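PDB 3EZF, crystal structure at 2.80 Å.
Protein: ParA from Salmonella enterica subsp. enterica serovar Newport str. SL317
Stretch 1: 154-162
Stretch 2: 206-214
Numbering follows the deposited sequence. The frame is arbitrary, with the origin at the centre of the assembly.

Stretch 1, residues 154-162: LDPQASSTM
Stretch 2, residues 206-214: IPASIDDGF

The two stretches belong to one chain and pass each other in opposite directions: the nearest CA pairs are Pro 156 CA to Ile 210 CA (5.1 Å), Ala 158 CA to Ala 208 CA (4.9 Å) and Thr 161 CA to Pro 207 CA (5.0 Å). They bury 376 Å², mostly at Pro 156, Thr 161 and Ala 208.

Stretch 1 has no regular helix or strand. Its defined feature is a type I turn from Asp 155 to Ala 158, with Pro 156 (phi/psi -53/-39) and Gln 157 (-66/-17) at the central positions and Ala 158 N donating to Asp 155 O at 3.0 Å. Ala 158 then takes a left-handed conformation (61/29). The CA-to-CB bond of Asp 155 points away from stretch 2, and its carboxylate (chi1 t, 175°) serves its own loop: Asp 155 OD2 accepts from Gln 157 N at 2.9 Å (149°), and Asp 155 OD1 accepts from Ser 159 OG at 3.2 Å, with Ser 159 in m (-50°).

Stretch 2 runs extended through Pro 207 (-57/161), Ala 208 (-123/175) and Ser 209 (-147/168) before turning into a helix that includes 212-214. The CA-to-CB bond of Ser 209 (chi1 t, 173°) points away from stretch 1, and Ser 209 OG caps Asp 211 N at 2.9 Å with a nearly straight angle of 170°. Asp 212, chi1 m (-63°), places OD2 2.9 Å from Ser 209 N, which donates to it at 132°. In both bonds a side-chain oxygen accepts from a backbone N.

One hydrogen bond crosses between the stretches. Thr 161, chi1 m (-63°), points toward stretch 2, and its OG1 accepts from Ala 208 N at 2.7 Å and 152°. The same rotamer leaves Thr 161 CG2 4.1 Å from Pro 207 CB, a looser contact.

Ala 208 also points toward its partner. Its methyl lies against the turn, with Ala 208 CB 3.1 Å from Asp 155 O and 4.0 Å from Ala 158 CB, the latter an apolar contact between small side chains.

At the other end, Pro 156 (C-gamma exo) brings CB to 4.2 Å from Gly 213 CA; an ideal CB on that glycine would lie only 3.8 Å from Pro 156 CB. Ile 210, chi1 t and chi2 p (180°, 61°), lies sideways at its CA-to-CB bond. Pro 156 O receives a CA-H...O contact from Ile 210 CA (3.4 Å, 138°), while Pro 156 CA approaches Ser 209 O at 3.6 Å (127°). Pro 156 O and Ser 209 O sit 2.6 Å apart, but both are acceptors, so this is no hydrogen bond.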

ATOM      1  N   LEU A 154      10.122  -2.149  -8.835  1.00 42.54           N
ATOM      2  CA  LEU A 154       9.165  -2.928  -9.615  1.00 43.33           C
ATOM      3  C   LEU A 154       7.809  -2.948  -8.894  1.00 47.06           C
ATOM      4  O   LEU A 154       6.924  -3.760  -9.193  1.00 44.85           O
ATOM      5  CB  LEU A 154       9.671  -4.358  -9.805  1.00 41.77           C
ATOM      6  CG  LEU A 154      10.124  -4.776 -11.202  1.00 39.42           C
ATOM      7  CD1 LEU A 154       9.155  -4.245 -12.229  1.00 37.27           C
ATOM      8  CD2 LEU A 154      11.487  -4.206 -11.473  1.00 51.25           C
ATOM      9  N   ASP A 155       7.675  -2.061  -7.914  1.00 52.72           N
ATOM     10  CA  ASP A 155       6.442  -1.927  -7.155  1.00 54.76           C
ATOM     11  C   ASP A 155       5.537  -0.954  -7.897  1.00 58.28           C
ATOM     12  O   ASP A 155       5.932   0.179  -8.190  1.00 53.43           O
ATOM     13  CB  ASP A 155       6.738  -1.384  -5.767  1.00 55.18           C
ATOM     14  CG  ASP A 155       5.491  -1.115  -4.972  1.00 57.91           C
ATOM     15  OD1 ASP A 155       5.612  -0.653  -3.808  1.00 61.81           O
ATOM     16  OD2 ASP A 155       4.391  -1.361  -5.510  1.00 57.50           O
ATOM     17  N   PRO A 156       4.312  -1.390  -8.228  1.00 64.73           N
ATOM     18  CA  PRO A 156       3.367  -0.521  -8.946  1.00 66.77           C
ATOM     19  C   PRO A 156       3.149   0.844  -8.265  1.00 70.59           C
ATOM     20  O   PRO A 156       3.064   1.875  -8.938  1.00 68.10           O
ATOM     21  CB  PRO A 156       2.093  -1.359  -8.990  1.00 67.45           C
ATOM     22  CG  PRO A 156       2.644  -2.789  -9.055  1.00 69.58           C
ATOM     23  CD  PRO A 156       3.760  -2.749  -8.038  1.00 65.71           C
ATOM     24  N   GLN A 157       3.078   0.849  -6.933  1.00 73.56           N
ATOM     25  CA  GLN A 157       2.858   2.081  -6.175  1.00 74.77           C
ATOM     26  C   GLN A 157       3.991   3.086  -6.249  1.00 74.44           C
ATOM     27  O   GLN A 157       3.807   4.248  -5.914  1.00 74.07           O
ATOM     28  CB  GLN A 157       2.563   1.768  -4.707  1.00 80.09           C
ATOM     29  CG  GLN A 157       1.116   1.382  -4.448  1.00 85.30           C
ATOM     30  CD  GLN A 157       0.748   0.041  -5.052  1.00 89.73           C
ATOM     31  OE1 GLN A 157       0.932  -0.193  -6.248  1.00 90.51           O
ATOM     32  NE2 GLN A 157       0.219  -0.851  -4.222  1.00 92.66           N
ATOM     33  N   ALA A 158       5.164   2.642  -6.679  1.00 77.77           N
ATOM     34  CA  ALA A 158       6.311   3.532  -6.809  1.00 80.24           C
ATOM     35  C   ALA A 158       6.720   4.152  -5.482  1.00 81.39           C
ATOM     36  O   ALA A 158       7.257   5.261  -5.440  1.00 80.40           O
ATOM     37  CB  ALA A 158       6.006   4.626  -7.829  1.00 79.61           C
ATOM     38  N   SER A 159       6.460   3.430  -4.398  1.00 85.02           N
ATOM     39  CA  SER A 159       6.819   3.897  -3.066  1.00 85.23           C
ATOM     40  C   SER A 159       8.235   4.449  -3.161  1.00 85.21           C
ATOM     41  O   SER A 159       8.452   5.632  -2.951  1.00 86.95           O
ATOM     42  CB  SER A 159       6.766   2.738  -2.063  1.00 86.65           C
ATOM     43  OG  SER A 159       5.530   2.037  -2.157  1.00 89.62           O
ATOM     44  N   SER A 160       9.191   3.594  -3.507  1.00 86.82           N
ATOM     45  CA  SER A 160      10.584   4.021  -3.639  1.00 88.85           C
ATOM     46  C   SER A 160      10.740   5.193  -4.603  1.00 90.37           C
ATOM     47  O   SER A 160      11.391   6.189  -4.285  1.00 90.70           O
ATOM     48  CB  SER A 160      11.457   2.863  -4.126  1.00 87.27           C
ATOM     49  OG  SER A 160      11.658   1.915  -3.097  1.00 86.43           O
ATOM     50  N   THR A 161      10.140   5.061  -5.781  1.00 91.87           N
ATOM     51  CA  THR A 161      10.201   6.096  -6.813  1.00 93.70           C
ATOM     52  C   THR A 161      10.178   7.538  -6.279  1.00 96.06           C
ATOM     53  O   THR A 161      10.686   8.453  -6.933  1.00 96.87           O
ATOM     54  CB  THR A 161       9.049   5.909  -7.829  1.00 89.79           C
ATOM     55  OG1 THR A 161       9.211   4.654  -8.500  1.00 85.14           O
ATOM     56  CG2 THR A 161       9.034   7.031  -8.856  1.00 85.54           C
ATOM     57  N   MET A 162       9.609   7.734  -5.090  1.00 96.57           N
ATOM     58  CA  MET A 162       9.522   9.064  -4.487  1.00 95.71           C
ATOM     59  C   MET A 162      10.846   9.543  -3.904  1.00 94.45           C
ATOM     60  O   MET A 162      10.863  10.163  -2.838  1.00 94.33           O
ATOM     61  CB  MET A 162       8.478   9.071  -3.372  1.00 97.70           C
ATOM     62  CG  MET A 162       7.222   8.301  -3.695  1.00 99.08           C
ATOM     63  SD  MET A 162       6.182   8.174  -2.243  1.00105.43           S
ATOM     64  CE  MET A 162       7.307   7.398  -1.044  1.00 99.74           C
ATOM     65  N   ILE A 206      15.917   2.919 -10.498  1.00 40.67           N
ATOM     66  CA  ILE A 206      15.179   2.731 -11.754  1.00 42.80           C
ATOM     67  C   ILE A 206      13.738   2.851 -11.292  1.00 44.99           C
ATOM     68  O   ILE A 206      13.208   1.943 -10.663  1.00 48.08           O
ATOM     69  CB  ILE A 206      15.361   1.341 -12.392  1.00 40.11           C
ATOM     70  CG1 ILE A 206      16.720   1.237 -13.084  1.00 43.22           C
ATOM     71  CG2 ILE A 206      14.297   1.120 -13.442  1.00 37.40           C
ATOM     72  CD1 ILE A 206      16.920  -0.075 -13.874  1.00 38.96           C
ATOM     73  N   PRO A 207      13.084   3.977 -11.611  1.00 46.07           N
ATOM     74  CA  PRO A 207      11.699   4.286 -11.239  1.00 44.92           C
ATOM     75  C   PRO A 207      10.574   3.327 -11.661  1.00 43.27           C
ATOM     76  O   PRO A 207      10.730   2.493 -12.561  1.00 37.40           O
ATOM     77  CB  PRO A 207      11.515   5.706 -11.792  1.00 45.29           C
ATOM     78  CG  PRO A 207      12.366   5.682 -13.046  1.00 43.41           C
ATOM     79  CD  PRO A 207      13.613   4.976 -12.564  1.00 45.80           C
ATOM     80  N   ALA A 208       9.445   3.471 -10.968  1.00 41.82           N
ATOM     81  CA  ALA A 208       8.242   2.688 -11.211  1.00 46.47           C
ATOM     82  C   ALA A 208       7.090   3.661 -11.504  1.00 50.19           C
ATOM     83  O   ALA A 208       7.250   4.883 -11.407  1.00 48.70           O
ATOM     84  CB  ALA A 208       7.906   1.837  -9.983  1.00 42.23           C
ATOM     85  N   SER A 209       5.932   3.118 -11.855  1.00 52.71           N
ATOM     86  CA  SER A 209       4.770   3.940 -12.145  1.00 52.51           C
ATOM     87  C   SER A 209       3.507   3.218 -11.732  1.00 54.17           C
ATOM     88  O   SER A 209       3.537   2.024 -11.441  1.00 59.56           O
ATOM     89  CB  SER A 209       4.690   4.248 -13.630  1.00 54.95           C
ATOM     90  OG  SER A 209       3.470   4.904 -13.919  1.00 61.97           O
ATOM     91  N   ILE A 210       2.393   3.943 -11.703  1.00 52.39           N
ATOM     92  CA  ILE A 210       1.123   3.328 -11.349  1.00 52.03           C
ATOM     93  C   ILE A 210       0.638   2.629 -12.613  1.00 50.10           C
ATOM     94  O   ILE A 210      -0.293   1.818 -12.580  1.00 47.70           O
ATOM     95  CB  ILE A 210       0.075   4.375 -10.893  1.00 48.39           C
ATOM     96  CG1 ILE A 210      -1.242   3.685 -10.534  1.00 47.75           C
ATOM     97  CG2 ILE A 210      -0.159   5.386 -11.995  1.00 51.01           C
ATOM     98  CD1 ILE A 210      -1.113   2.686  -9.388  1.00 52.13           C
ATOM     99  N   ASP A 211       1.285   2.962 -13.728  1.00 48.64           N
ATOM    100  CA  ASP A 211       0.953   2.371 -15.015  1.00 52.72           C
ATOM    101  C   ASP A 211       1.398   0.908 -15.078  1.00 57.27           C
ATOM    102  O   ASP A 211       0.680   0.041 -15.619  1.00 51.48           O
ATOM    103  CB  ASP A 211       1.636   3.129 -16.150  1.00 55.38           C
ATOM    104  CG  ASP A 211       0.696   4.063 -16.863  1.00 62.83           C
ATOM    105  OD1 ASP A 211      -0.521   3.770 -16.870  1.00 62.99           O
ATOM    106  OD2 ASP A 211       1.174   5.078 -17.427  1.00 64.13           O
ATOM    107  N   ASP A 212       2.589   0.650 -14.524  1.00 58.02           N
ATOM    108  CA  ASP A 212       3.192  -0.688 -14.513  1.00 54.86           C
ATOM    109  C   ASP A 212       2.245  -1.772 -14.018  1.00 51.21           C
ATOM    110  O   ASP A 212       2.367  -2.925 -14.418  1.00 48.87           O
ATOM    111  CB  ASP A 212       4.476  -0.687 -13.670  1.00 54.39           C
ATOM    112  CG  ASP A 212       5.553   0.232 -14.242  1.00 54.71           C
ATOM    113  OD1 ASP A 212       5.589   0.393 -15.483  1.00 54.19           O
ATOM    114  OD2 ASP A 212       6.368   0.779 -13.460  1.00 49.35           O
ATOM    115  N   GLY A 213       1.311  -1.400 -13.146  1.00 51.84           N
ATOM    116  CA  GLY A 213       0.347  -2.360 -12.638  1.00 51.83           C
ATOM    117  C   GLY A 213      -0.431  -2.924 -13.816  1.00 54.16           C
ATOM    118  O   GLY A 213      -0.660  -4.128 -13.925  1.00 54.56           O
ATOM    119  N   PHE A 214      -0.842  -2.038 -14.711  1.00 54.84           N
ATOM    120  CA  PHE A 214      -1.557  -2.453 -15.908  1.00 55.22           C
ATOM    121  C   PHE A 214      -0.647  -3.315 -16.771  1.00 53.89           C
ATOM    122  O   PHE A 214      -1.061  -4.349 -17.293  1.00 54.41           O
ATOM    123  CB  PHE A 214      -2.042  -1.217 -16.668  1.00 55.96           C
ATOM    124  CG  PHE A 214      -3.145  -0.499 -15.952  1.00 60.41           C
ATOM    125  CD1 PHE A 214      -2.871   0.310 -14.853  1.00 60.60           C
ATOM    126  CD2 PHE A 214      -4.472  -0.754 -16.274  1.00 58.25           C
ATOM    127  CE1 PHE A 214      -3.906   0.836 -14.076  1.00 61.90           C
ATOM    128  CE2 PHE A 214      -5.502  -0.231 -15.500  1.00 60.78           C
ATOM    129  CZ  PHE A 214      -5.222   0.561 -14.402  1.00 63.03           C
TER